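Local coordinates for protein type II restriction enzyme MspI (Moraxella sp., PDB 1SA3) that recognises the double-stranded DNA sequence 5'-CCGG-3' and cleaves it after the first cytosine, leaving fragments with 5'-phosphates, at residues E[129-140]-E[181-191]; E[58-69]-E[214-222]. All blocks are in the same frame, centred on the assembly; numbering follows the deposited sequence.

Contact 1 of 2, residues E[129-140]-E[181-191]; sequences AEYDVETICTGV and RFIRWCVTLRA. With nucleotides of chain A.
Trp185 reaches from helix 181-188 into helix 133-140 as a knob in the hole formed by Thr135, Ile136, Gly139 and Val140. Its CB starts beside Val140 CG2. With CG anti to the backbone N (chi1 -177°), the indole extends along the partner helix, and its five-membered ring lies under Gly139, whose CA sits over that face 3.7 Å from the ring centroid, a CH-pi contact. NE1 is 3.4 Å from Gly139 CA, an approach that glycine's lack of a side chain makes possible. Further out, CZ2 meets Thr135 O at 3.6 Å, and CZ3 touches Ile136 CG1 at 3.9 Å, the two side chains crossing at about a right angle. The far rim of Trp185, CZ3 and CH2, covers one face of the Tyr131 ring, the planes of Tyr131 and Trp185 inclined at 45°. Past the indole, Tyr131 OH donates to Cys186 O (2.7 Å), which lies at the phenol's edge, while Leu189 CD2 touches the same hydroxyl oxygen. A water joins Gly139 O to Ala191 N. Strand 129-131 pairs with strand 258-261, and its Glu130 lies against DC3 and DC4 of chain A, while helix 181-188 crosses helix 133-140 at 117° and rests its other side on helix 222-234.

Contact 2 of 2, residues E[58-69]-E[214-222]; sequences QEKDISSKLLKA and YVDVTIKNI
Lys65 NZ is gripped by three protein oxygens and a water: it forms salt bridges with Asp61 OD2 and Asp216 OD1, each at 2.9 Å, and donates to Val217 O, also at 2.9 Å and in the carbonyl plane. The lysine chain, extended beyond CG, runs past Val217 so that CD packs on Val217 CG1. Asp61 OD2 meets the ammonium on its syn side, and a second water joins that oxygen to Tyr214 OH. Over one face of the Tyr214 ring lies the amide of Gln58, its plane 31° from the ring's and its NE2 offset toward the rim; that amide is held from outside by Tyr37 and Met1. Deeper in, Ile219 CD1 presses on Leu66 CB (3.8 Å), and Ile62 CG1 rests on Val217 CG1. Farther along, Asn221 ND2 donates to Ala69 O (3.0 Å) almost straight, at 170°, while its OD1 caps Asp224 N of the next helix. Helix 58-69 and strand 214-221 run nearly parallel, their axes 14° apart. Two carboxylates only 3.8 Å apart, OD2 of Asp61 and OD1 of Asp216, share one ammonium, which probably offsets their mutual repulsion and favours the charged form of Lys65.

Contact 1 is nested within the chain loop that contact 2 closes: helix 58-69 comes first, then 129-140 and 181-191, and finally 214-222. Their centres lie 26 Å apart on opposite sides of the chain's centre. Contact 2 sets a helix against an outermost strand of the five-stranded mixed sheet, whereas contact 1 builds on the three-stranded antiparallel sheet through strand 127-131, which lies beside the DNA. They meet where strand 213-221 turns into helix 222-234: Ile222 packs on Arg184 and Thr188, and Arg184 also forms a salt bridge with Asp223. The start of helix 222-234 thus touches both contacts, joining helix 179-188 to the end of the sheet's edge strand in this PDDEXK-clan nuclease.

Contact 1 of 2, residues E[129-140]-E[181-191]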
loop_
_atom_site.group_PDB
_atom_site.type_symbol
_atom_site.label_atom_id
_atom_site.label_comp_id
_atom_site.label_asym_id
_atom_site.label_seq_id
_atom_site.Cartn_x
_atom_site.Cartn_y
_atom_site.Cartn_z
ATOM N N ALA E 129 -3.315 -5.728 4.867
ATOM C CA ALA E 129 -4.012 -5.513 6.133
ATOM C C ALA E 129 -4.750 -6.748 6.610
ATOM O O ALA E 129 -4.926 -7.716 5.866
ATOM C CB ALA E 129 -4.999 -4.354 5.994
ATOM N N GLU E 130 -5.168 -6.708 7.870
ATOM C CA GLU E 130 -5.929 -7.795 8.461
ATOM C C GLU E 130 -7.107 -7.163 9.201
ATOM O O GLU E 130 -6.964 -6.109 9.832
ATOM C CB GLU E 130 -5.057 -8.624 9.414
ATOM C CG GLU E 130 -4.427 -7.857 10.563
ATOM C CD GLU E 130 -3.680 -8.781 11.506
ATOM O OE1 GLU E 130 -2.717 -9.450 11.063
ATOM O OE2 GLU E 130 -4.064 -8.846 12.689
ATOM N N TYR E 131 -8.276 -7.790 9.100
ATOM C CA TYR E 131 -9.461 -7.243 9.749
ATOM C C TYR E 131 -10.448 -8.322 10.143
ATOM O O TYR E 131 -10.433 -9.420 9.598
ATOM C CB TYR E 131 -10.228 -6.303 8.809
ATOM C CG TYR E 131 -9.453 -5.200 8.121
ATOM C CD1 TYR E 131 -9.128 -5.301 6.770
ATOM C CD2 TYR E 131 -9.123 -4.024 8.792
ATOM C CE1 TYR E 131 -8.505 -4.264 6.099
ATOM C CE2 TYR E 131 -8.491 -2.969 8.122
ATOM C CZ TYR E 131 -8.190 -3.102 6.778
ATOM O OH TYR E 131 -7.576 -2.080 6.100
ATOM N N ASP E 132 -11.332 -7.986 11.079
ATOM C CA ASP E 132 -12.382 -8.908 11.463
ATOM C C ASP E 132 -13.505 -8.617 10.467
ATOM O O ASP E 132 -13.641 -7.491 9.992
ATOM C CB ASP E 132 -12.886 -8.621 12.874
ATOM C CG ASP E 132 -14.071 -9.479 13.231
ATOM O OD1 ASP E 132 -13.883 -10.702 13.402
ATOM O OD2 ASP E 132 -15.195 -8.935 13.318
ATOM N N VAL E 133 -14.310 -9.626 10.160
ATOM C CA VAL E 133 -15.404 -9.468 9.217
ATOM C C VAL E 133 -16.324 -8.283 9.522
ATOM O O VAL E 133 -16.707 -7.548 8.619
ATOM C CB VAL E 133 -16.249 -10.767 9.158
ATOM C CG1 VAL E 133 -16.849 -11.055 10.531
ATOM C CG2 VAL E 133 -17.340 -10.641 8.106
ATOM N N GLU E 134 -16.679 -8.084 10.787
ATOM C CA GLU E 134 -17.588 -6.987 11.139
ATOM C C GLU E 134 -16.992 -5.615 10.820
ATOM O O GLU E 134 -17.703 -4.685 10.431
ATOM C CB GLU E 134 -17.953 -7.062 12.625
ATOM C CG GLU E 134 -18.740 -8.312 13.034
ATOM C CD GLU E 134 -20.147 -8.352 12.451
ATOM O OE1 GLU E 134 -20.629 -7.307 11.962
ATOM O OE2 GLU E 134 -20.774 -9.430 12.488
ATOM N N THR E 135 -15.683 -5.494 10.989
ATOM C CA THR E 135 -14.994 -4.241 10.721
ATOM C C THR E 135 -15.058 -3.933 9.227
ATOM O O THR E 135 -15.314 -2.796 8.824
ATOM C CB THR E 135 -13.535 -4.333 11.177
ATOM O OG1 THR E 135 -13.507 -4.707 12.558
ATOM C CG2 THR E 135 -12.817 -2.997 11.007
ATOM N N ILE E 136 -14.825 -4.952 8.407
ATOM C CA ILE E 136 -14.870 -4.798 6.956
ATOM C C ILE E 136 -16.276 -4.393 6.500
ATOM O O ILE E 136 -16.459 -3.419 5.760
ATOM C CB ILE E 136 -14.517 -6.119 6.252
ATOM C CG1 ILE E 136 -13.122 -6.576 6.676
ATOM C CG2 ILE E 136 -14.618 -5.943 4.749
ATOM C CD1 ILE E 136 -12.775 -7.991 6.246
ATOM N N CYS E 137 -17.269 -5.160 6.937
ATOM C CA CYS E 137 -18.646 -4.892 6.557
ATOM C C CYS E 137 -19.064 -3.484 6.961
ATOM O O CYS E 137 -19.737 -2.791 6.200
ATOM C CB CYS E 137 -19.572 -5.950 7.175
ATOM S SG CYS E 137 -19.388 -7.582 6.386
ATOM N N THR E 138 -18.640 -3.051 8.143
ATOM C CA THR E 138 -18.969 -1.716 8.624
ATOM C C THR E 138 -18.316 -0.648 7.740
ATOM O O THR E 138 -18.960 0.333 7.359
ATOM C CB THR E 138 -18.529 -1.553 10.088
ATOM O OG1 THR E 138 -19.338 -2.402 10.911
ATOM C CG2 THR E 138 -18.677 -0.121 10.547
ATOM N N GLY E 139 -17.049 -0.849 7.391
ATOM C CA GLY E 139 -16.374 0.114 6.541
ATOM C C GLY E 139 -16.872 0.136 5.103
ATOM O O GLY E 139 -16.964 1.201 4.500
ATOM N N VAL E 140 -17.218 -1.030 4.558
ATOM C CA VAL E 140 -17.674 -1.142 3.173
ATOM C C VAL E 140 -19.172 -0.868 2.967
ATOM O O VAL E 140 -19.597 -0.496 1.870
ATOM C CB VAL E 140 -17.320 -2.542 2.603
ATOM C CG1 VAL E 140 -17.728 -2.649 1.133
ATOM C CG2 VAL E 140 -15.808 -2.790 2.739
ATOM N N ARG E 181 -15.584 -0.289 -3.360
ATOM C CA ARG E 181 -15.569 0.151 -1.974
ATOM C C ARG E 181 -14.731 -0.815 -1.139
ATOM O O ARG E 181 -13.959 -0.392 -0.283
ATOM C CB ARG E 181 -16.992 0.224 -1.417
ATOM C CG ARG E 181 -17.704 1.529 -1.733
ATOM C CD ARG E 181 -19.182 1.441 -1.385
ATOM N NE ARG E 181 -19.878 0.495 -2.254
ATOM C CZ ARG E 181 -21.177 0.221 -2.167
ATOM N NH1 ARG E 181 -21.919 0.819 -1.244
ATOM N NH2 ARG E 181 -21.736 -0.638 -3.011
ATOM N N PHE E 182 -14.885 -2.110 -1.400
ATOM C CA PHE E 182 -14.138 -3.135 -0.670
ATOM C C PHE E 182 -12.628 -2.922 -0.831
ATOM O O PHE E 182 -11.881 -2.901 0.149
ATOM C CB PHE E 182 -14.511 -4.528 -1.190
ATOM C CG PHE E 182 -14.042 -5.663 -0.310
ATOM C CD1 PHE E 182 -14.887 -6.204 0.653
ATOM C CD2 PHE E 182 -12.776 -6.217 -0.475
ATOM C CE1 PHE E 182 -14.487 -7.291 1.439
ATOM C CE2 PHE E 182 -12.365 -7.302 0.306
ATOM C CZ PHE E 182 -13.229 -7.842 1.267
ATOM N N ILE E 183 -12.179 -2.758 -2.070
ATOM C CA ILE E 183 -10.758 -2.565 -2.327
ATOM C C ILE E 183 -10.234 -1.266 -1.729
ATOM O O ILE E 183 -9.224 -1.257 -1.028
ATOM C CB ILE E 183 -10.453 -2.554 -3.834
ATOM C CG1 ILE E 183 -10.893 -3.874 -4.464
ATOM C CG2 ILE E 183 -8.960 -2.355 -4.050
ATOM C CD1 ILE E 183 -11.014 -3.827 -5.966
ATOM N N ARG E 184 -10.922 -0.168 -2.014
ATOM C CA ARG E 184 -10.502 1.134 -1.509
ATOM C C ARG E 184 -10.458 1.151 0.018
ATOM O O ARG E 184 -9.515 1.676 0.613
ATOM C CB ARG E 184 -11.447 2.227 -2.033
ATOM C CG ARG E 184 -10.994 3.647 -1.755
ATOM C CD ARG E 184 -11.959 4.657 -2.384
ATOM N NE ARG E 184 -11.986 4.566 -3.843
ATOM C CZ ARG E 184 -11.078 5.102 -4.652
ATOM N NH1 ARG E 184 -10.055 5.780 -4.151
ATOM N NH2 ARG E 184 -11.195 4.964 -5.969
ATOM N N TRP E 185 -11.460 0.559 0.663
ATOM C CA TRP E 185 -11.477 0.549 2.119
ATOM C C TRP E 185 -10.359 -0.321 2.699
ATOM O O TRP E 185 -9.737 0.043 3.695
ATOM C CB TRP E 185 -12.828 0.066 2.648
ATOM C CG TRP E 185 -12.889 0.110 4.134
ATOM C CD1 TRP E 185 -13.241 1.175 4.911
ATOM C CD2 TRP E 185 -12.504 -0.932 5.033
ATOM N NE1 TRP E 185 -13.097 0.860 6.240
ATOM C CE2 TRP E 185 -12.645 -0.428 6.343
ATOM C CE3 TRP E 185 -12.051 -2.246 4.857
ATOM C CZ2 TRP E 185 -12.346 -1.193 7.478
ATOM C CZ3 TRP E 185 -11.753 -3.006 5.981
ATOM C CH2 TRP E 185 -11.902 -2.476 7.276
ATOM N N CYS E 186 -10.102 -1.466 2.077
ATOM C CA CYS E 186 -9.051 -2.356 2.558
ATOM C C CYS E 186 -7.670 -1.701 2.571
ATOM O O CYS E 186 -6.903 -1.897 3.513
ATOM C CB CYS E 186 -8.980 -3.626 1.705
ATOM S SG CYS E 186 -10.176 -4.888 2.166
ATOM N N VAL E 187 -7.354 -0.932 1.532
ATOM C CA VAL E 187 -6.047 -0.278 1.448
ATOM C C VAL E 187 -5.983 1.150 1.987
ATOM O O VAL E 187 -4.891 1.675 2.180
ATOM C CB VAL E 187 -5.490 -0.284 -0.006
ATOM C CG1 VAL E 187 -5.345 -1.716 -0.490
ATOM C CG2 VAL E 187 -6.409 0.499 -0.949
ATOM N N THR E 188 -7.127 1.786 2.245
ATOM C CA THR E 188 -7.094 3.161 2.761
ATOM C C THR E 188 -7.881 3.412 4.037
ATOM O O THR E 188 -7.699 4.442 4.685
ATOM C CB THR E 188 -7.636 4.180 1.740
ATOM O OG1 THR E 188 -9.052 3.994 1.598
ATOM C CG2 THR E 188 -6.935 4.027 0.398
ATOM N N LEU E 189 -8.764 2.482 4.376
ATOM C CA LEU E 189 -9.634 2.581 5.548
ATOM C C LEU E 189 -10.781 3.558 5.333
ATOM O O LEU E 189 -11.399 4.042 6.278
ATOM C CB LEU E 189 -8.864 2.966 6.813
ATOM C CG LEU E 189 -8.126 1.831 7.518
ATOM C CD1 LEU E 189 -7.693 2.317 8.885
ATOM C CD2 LEU E 189 -9.026 0.603 7.662
ATOM N N ARG E 190 -11.064 3.848 4.075
ATOM C CA ARG E 190 -12.179 4.716 3.740
ATOM C C ARG E 190 -12.768 4.148 2.454
ATOM O O ARG E 190 -12.050 3.932 1.476
ATOM C CB ARG E 190 -11.710 6.159 3.546
ATOM C CG ARG E 190 -12.863 7.126 3.344
ATOM C CD ARG E 190 -12.379 8.558 3.218
ATOM N NE ARG E 190 -13.416 9.423 2.663
ATOM C CZ ARG E 190 -13.273 10.729 2.461
ATOM N NH1 ARG E 190 -12.131 11.332 2.769
ATOM N NH2 ARG E 190 -14.273 11.432 1.947
ATOM N N ALA E 191 -14.073 3.884 2.461
ATOM C CA ALA E 191 -14.735 3.300 1.293
ATOM C C ALA E 191 -14.837 4.247 0.109
ATOM O O ALA E 191 -14.743 3.817 -1.034
ATOM C CB ALA E 191 -16.128 2.795 1.673
ATOM P P DC A 4 -2.831 -3.357 12.507
ATOM O OP1 DC A 4 -3.161 -1.921 12.407
ATOM O OP2 DC A 4 -3.664 -4.354 11.788
ATOM O "O5'" DC A 4 -1.332 -3.518 12.021
ATOM C "C5'" DC A 4 -0.325 -2.694 12.578
ATOM C "C4'" DC A 4 1.001 -3.002 11.933
ATOM O "O4'" DC A 4 1.471 -4.280 12.432
ATOM C "C3'" DC A 4 0.937 -3.114 10.406
ATOM O "O3'" DC A 4 1.974 -2.316 9.827
ATOM C "C2'" DC A 4 1.108 -4.605 10.146
ATOM C "C1'" DC A 4 1.901 -5.089 11.357
ATOM N N1 DC A 4 1.652 -6.496 11.727
ATOM C C2 DC A 4 2.740 -7.316 12.087
ATOM O O2 DC A 4 3.883 -6.832 12.117
ATOM N N3 DC A 4 2.514 -8.614 12.389
ATOM C C4 DC A 4 1.272 -9.106 12.344
ATOM N N4 DC A 4 1.103 -10.401 12.625
ATOM C C5 DC A 4 0.148 -8.293 12.001
ATOM C C6 DC A 4 0.382 -7.007 11.706
ATOM P P DC A 3 -6.072 -7.001 17.188
ATOM O OP1 DC A 3 -7.088 -5.928 17.264
ATOM O OP2 DC A 3 -6.425 -8.309 16.582
ATOM O "O5'" DC A 3 -4.812 -6.405 16.428
ATOM C "C5'" DC A 3 -4.175 -5.243 16.943
ATOM C "C4'" DC A 3 -2.970 -4.884 16.110
ATOM O "O4'" DC A 3 -1.868 -5.773 16.407
ATOM C "C3'" DC A 3 -3.172 -4.916 14.594
ATOM O "O3'" DC A 3 -2.712 -3.674 14.071
ATOM C "C2'" DC A 3 -2.322 -6.098 14.137
ATOM C "C1'" DC A 3 -1.235 -6.187 15.211
ATOM N N1 DC A 3 -0.674 -7.532 15.463
ATOM C C2 DC A 3 0.729 -7.700 15.507
ATOM O O2 DC A 3 1.463 -6.728 15.288
ATOM N N3 DC A 3 1.238 -8.921 15.791
ATOM C C4 DC A 3 0.418 -9.948 16.020
ATOM N N4 DC A 3 0.965 -11.131 16.304
ATOM C C5 DC A 3 -1.003 -9.810 15.966
ATOM C C6 DC A 3 -1.499 -8.600 15.680
HETATM O O HOH W 1 -15.618 3.837 4.968
#

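Contact 2 of 2, residues E[58-69]-E[214-222]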
loop_
_atom_site.group_PDB
_atom_site.type_symbol
_atom_site.label_atom_id
_atom_site.label_comp_id
_atom_site.label_asym_id
_atom_site.label_seq_id
_atom_site.Cartn_x
_atom_site.Cartn_y
_atom_site.Cartn_z
ATOM N N GLN E 58 18.274 6.074 -11.164
ATOM C CA GLN E 58 17.367 5.314 -10.311
ATOM C C GLN E 58 16.443 6.231 -9.523
ATOM O O GLN E 58 15.228 6.049 -9.542
ATOM C CB GLN E 58 18.158 4.394 -9.370
ATOM C CG GLN E 58 17.286 3.512 -8.466
ATOM C CD GLN E 58 18.043 2.317 -7.916
ATOM O OE1 GLN E 58 18.465 1.440 -8.668
ATOM N NE2 GLN E 58 18.224 2.279 -6.603
ATOM N N GLU E 59 17.001 7.225 -8.843
ATOM C CA GLU E 59 16.156 8.133 -8.082
ATOM C C GLU E 59 15.261 8.949 -9.013
ATOM O O GLU E 59 14.180 9.388 -8.619
ATOM C CB GLU E 59 17.003 9.057 -7.201
ATOM C CG GLU E 59 17.581 8.357 -5.970
ATOM C CD GLU E 59 18.808 7.501 -6.278
ATOM O OE1 GLU E 59 19.042 6.507 -5.557
ATOM O OE2 GLU E 59 19.550 7.828 -7.227
ATOM N N LYS E 60 15.706 9.154 -10.251
ATOM C CA LYS E 60 14.893 9.901 -11.207
ATOM C C LYS E 60 13.676 9.052 -11.565
ATOM O O LYS E 60 12.564 9.568 -11.679
ATOM C CB LYS E 60 15.668 10.228 -12.485
ATOM C CG LYS E 60 14.846 11.087 -13.450
ATOM C CD LYS E 60 15.503 11.279 -14.813
ATOM C CE LYS E 60 14.619 12.155 -15.711
ATOM N NZ LYS E 60 15.087 12.227 -17.117
ATOM N N ASP E 61 13.888 7.749 -11.739
ATOM C CA ASP E 61 12.786 6.845 -12.068
ATOM C C ASP E 61 11.772 6.838 -10.927
ATOM O O ASP E 61 10.571 6.894 -11.158
ATOM C CB ASP E 61 13.292 5.416 -12.301
ATOM C CG ASP E 61 12.162 4.435 -12.604
ATOM O OD1 ASP E 61 11.391 4.681 -13.559
ATOM O OD2 ASP E 61 12.035 3.410 -11.893
ATOM N N ILE E 62 12.270 6.771 -9.697
ATOM C CA ILE E 62 11.416 6.758 -8.509
ATOM C C ILE E 62 10.644 8.069 -8.367
ATOM O O ILE E 62 9.411 8.065 -8.242
ATOM C CB ILE E 62 12.266 6.510 -7.244
ATOM C CG1 ILE E 62 12.901 5.114 -7.332
ATOM C CG2 ILE E 62 11.405 6.668 -5.983
ATOM C CD1 ILE E 62 13.995 4.851 -6.276
ATOM N N SER E 63 11.357 9.193 -8.408
ATOM C CA SER E 63 10.704 10.488 -8.283
ATOM C C SER E 63 9.712 10.764 -9.432
ATOM O O SER E 63 8.622 11.294 -9.198
ATOM C CB SER E 63 11.759 11.603 -8.173
ATOM O OG SER E 63 12.617 11.643 -9.298
ATOM N N SER E 64 10.075 10.404 -10.662
ATOM C CA SER E 64 9.176 10.608 -11.803
ATOM C C SER E 64 7.904 9.763 -11.668
ATOM O O SER E 64 6.813 10.217 -11.990
ATOM C CB SER E 64 9.869 10.256 -13.126
ATOM O OG SER E 64 10.822 11.241 -13.485
ATOM N N LYS E 65 8.044 8.529 -11.200
ATOM C CA LYS E 65 6.876 7.676 -11.022
ATOM C C LYS E 65 5.953 8.274 -9.961
ATOM O O LYS E 65 4.731 8.186 -10.068
ATOM C CB LYS E 65 7.290 6.256 -10.603
ATOM C CG LYS E 65 7.796 5.383 -11.744
ATOM C CD LYS E 65 8.357 4.067 -11.231
ATOM C CE LYS E 65 8.822 3.193 -12.389
ATOM N NZ LYS E 65 9.511 1.950 -11.945
ATOM N N LEU E 66 6.532 8.879 -8.930
ATOM C CA LEU E 66 5.706 9.467 -7.883
ATOM C C LEU E 66 4.952 10.690 -8.413
ATOM O O LEU E 66 3.745 10.828 -8.190
ATOM C CB LEU E 66 6.562 9.838 -6.665
ATOM C CG LEU E 66 5.773 10.094 -5.365
ATOM C CD1 LEU E 66 6.611 9.667 -4.151
ATOM C CD2 LEU E 66 5.384 11.565 -5.264
ATOM N N LEU E 67 5.651 11.570 -9.123
ATOM C CA LEU E 67 4.999 12.758 -9.678
ATOM C C LEU E 67 3.959 12.367 -10.728
ATOM O O LEU E 67 2.909 13.005 -10.857
ATOM C CB LEU E 67 6.038 13.704 -10.297
ATOM C CG LEU E 67 7.067 14.336 -9.349
ATOM C CD1 LEU E 67 8.023 15.213 -10.149
ATOM C CD2 LEU E 67 6.368 15.152 -8.265
ATOM N N LYS E 68 4.242 11.307 -11.473
ATOM C CA LYS E 68 3.325 10.857 -12.510
ATOM C C LYS E 68 2.017 10.346 -11.907
ATOM O O LYS E 68 0.932 10.630 -12.422
ATOM C CB LYS E 68 3.993 9.771 -13.354
ATOM C CG LYS E 68 3.132 9.194 -14.464
ATOM C CD LYS E 68 3.901 8.106 -15.196
ATOM C CE LYS E 68 3.023 7.323 -16.158
ATOM N NZ LYS E 68 3.827 6.281 -16.861
ATOM N N ALA E 69 2.114 9.604 -10.811
ATOM C CA ALA E 69 0.917 9.078 -10.160
ATOM C C ALA E 69 0.052 10.219 -9.635
ATOM O O ALA E 69 -1.140 10.044 -9.406
ATOM C CB ALA E 69 1.307 8.154 -9.010
ATOM N N TYR E 214 17.540 -3.715 -4.131
ATOM C CA TYR E 214 16.529 -3.013 -4.917
ATOM C C TYR E 214 16.387 -3.619 -6.310
ATOM O O TYR E 214 17.385 -3.926 -6.968
ATOM C CB TYR E 214 16.924 -1.540 -5.069
ATOM C CG TYR E 214 15.981 -0.727 -5.930
ATOM C CD1 TYR E 214 14.857 -0.114 -5.376
ATOM C CD2 TYR E 214 16.218 -0.558 -7.295
ATOM C CE1 TYR E 214 13.995 0.651 -6.153
ATOM C CE2 TYR E 214 15.358 0.211 -8.087
ATOM C CZ TYR E 214 14.248 0.814 -7.503
ATOM O OH TYR E 214 13.394 1.599 -8.255
ATOM N N VAL E 215 15.152 -3.798 -6.762
ATOM C CA VAL E 215 14.917 -4.318 -8.097
ATOM C C VAL E 215 14.168 -3.266 -8.902
ATOM O O VAL E 215 14.600 -2.889 -9.986
ATOM C CB VAL E 215 14.109 -5.614 -8.070
ATOM C CG1 VAL E 215 13.863 -6.102 -9.496
ATOM C CG2 VAL E 215 14.873 -6.673 -7.278
ATOM N N ASP E 216 13.059 -2.772 -8.356
ATOM C CA ASP E 216 12.260 -1.757 -9.041
ATOM C C ASP E 216 11.253 -1.196 -8.035
ATOM O O ASP E 216 11.231 -1.597 -6.869
ATOM C CB ASP E 216 11.500 -2.400 -10.210
ATOM C CG ASP E 216 11.082 -1.394 -11.274
ATOM O OD1 ASP E 216 11.277 -0.182 -11.070
ATOM O OD2 ASP E 216 10.554 -1.825 -12.324
ATOM N N VAL E 217 10.426 -0.265 -8.486
ATOM C CA VAL E 217 9.400 0.293 -7.622
ATOM C C VAL E 217 8.156 0.542 -8.459
ATOM O O VAL E 217 8.240 0.795 -9.661
ATOM C CB VAL E 217 9.842 1.627 -6.982
ATOM C CG1 VAL E 217 9.925 2.719 -8.047
ATOM C CG2 VAL E 217 8.833 2.033 -5.873
ATOM N N THR E 218 6.999 0.447 -7.822
ATOM C CA THR E 218 5.742 0.695 -8.496
ATOM C C THR E 218 5.007 1.671 -7.585
ATOM O O THR E 218 4.963 1.471 -6.369
ATOM C CB THR E 218 4.938 -0.609 -8.668
ATOM O OG1 THR E 218 5.665 -1.507 -9.523
ATOM C CG2 THR E 218 3.603 -0.325 -9.296
ATOM N N ILE E 219 4.465 2.739 -8.165
ATOM C CA ILE E 219 3.751 3.760 -7.393
ATOM C C ILE E 219 2.411 4.023 -8.060
ATOM O O ILE E 219 2.353 4.491 -9.200
ATOM C CB ILE E 219 4.572 5.076 -7.320
ATOM C CG1 ILE E 219 5.946 4.783 -6.687
ATOM C CG2 ILE E 219 3.827 6.133 -6.498
ATOM C CD1 ILE E 219 6.824 6.004 -6.481
ATOM N N LYS E 220 1.336 3.721 -7.341
ATOM C CA LYS E 220 -0.011 3.895 -7.872
ATOM C C LYS E 220 -0.897 4.796 -7.018
ATOM O O LYS E 220 -0.857 4.702 -5.796
ATOM C CB LYS E 220 -0.693 2.531 -7.960
ATOM C CG LYS E 220 -0.056 1.541 -8.920
ATOM C CD LYS E 220 -0.523 1.754 -10.350
ATOM C CE LYS E 220 -0.060 0.605 -11.244
ATOM N NZ LYS E 220 -0.601 0.692 -12.634
ATOM N N ASN E 221 -1.679 5.678 -7.649
ATOM C CA ASN E 221 -2.631 6.471 -6.870
ATOM C C ASN E 221 -3.768 5.468 -6.587
ATOM O O ASN E 221 -3.838 4.403 -7.226
ATOM C CB ASN E 221 -3.144 7.705 -7.648
ATOM C CG ASN E 221 -3.761 7.355 -8.999
ATOM O OD1 ASN E 221 -4.681 6.544 -9.089
ATOM N ND2 ASN E 221 -3.256 7.981 -10.054
ATOM N N ILE E 222 -4.652 5.785 -5.647
ATOM C CA ILE E 222 -5.712 4.847 -5.294
ATOM C C ILE E 222 -6.641 4.486 -6.449
ATOM O O ILE E 222 -6.980 3.314 -6.619
ATOM C CB ILE E 222 -6.539 5.364 -4.093
ATOM C CG1 ILE E 222 -5.603 5.703 -2.927
ATOM C CG2 ILE E 222 -7.527 4.299 -3.636
ATOM C CD1 ILE E 222 -4.677 4.554 -2.512
HETATM O O HOH W 2 13.873 1.897 -10.891
HETATM O O HOH W 3 3.668 6.153 -11.508
HETATM O O HOH W 4 9.449 -0.006 -13.736
#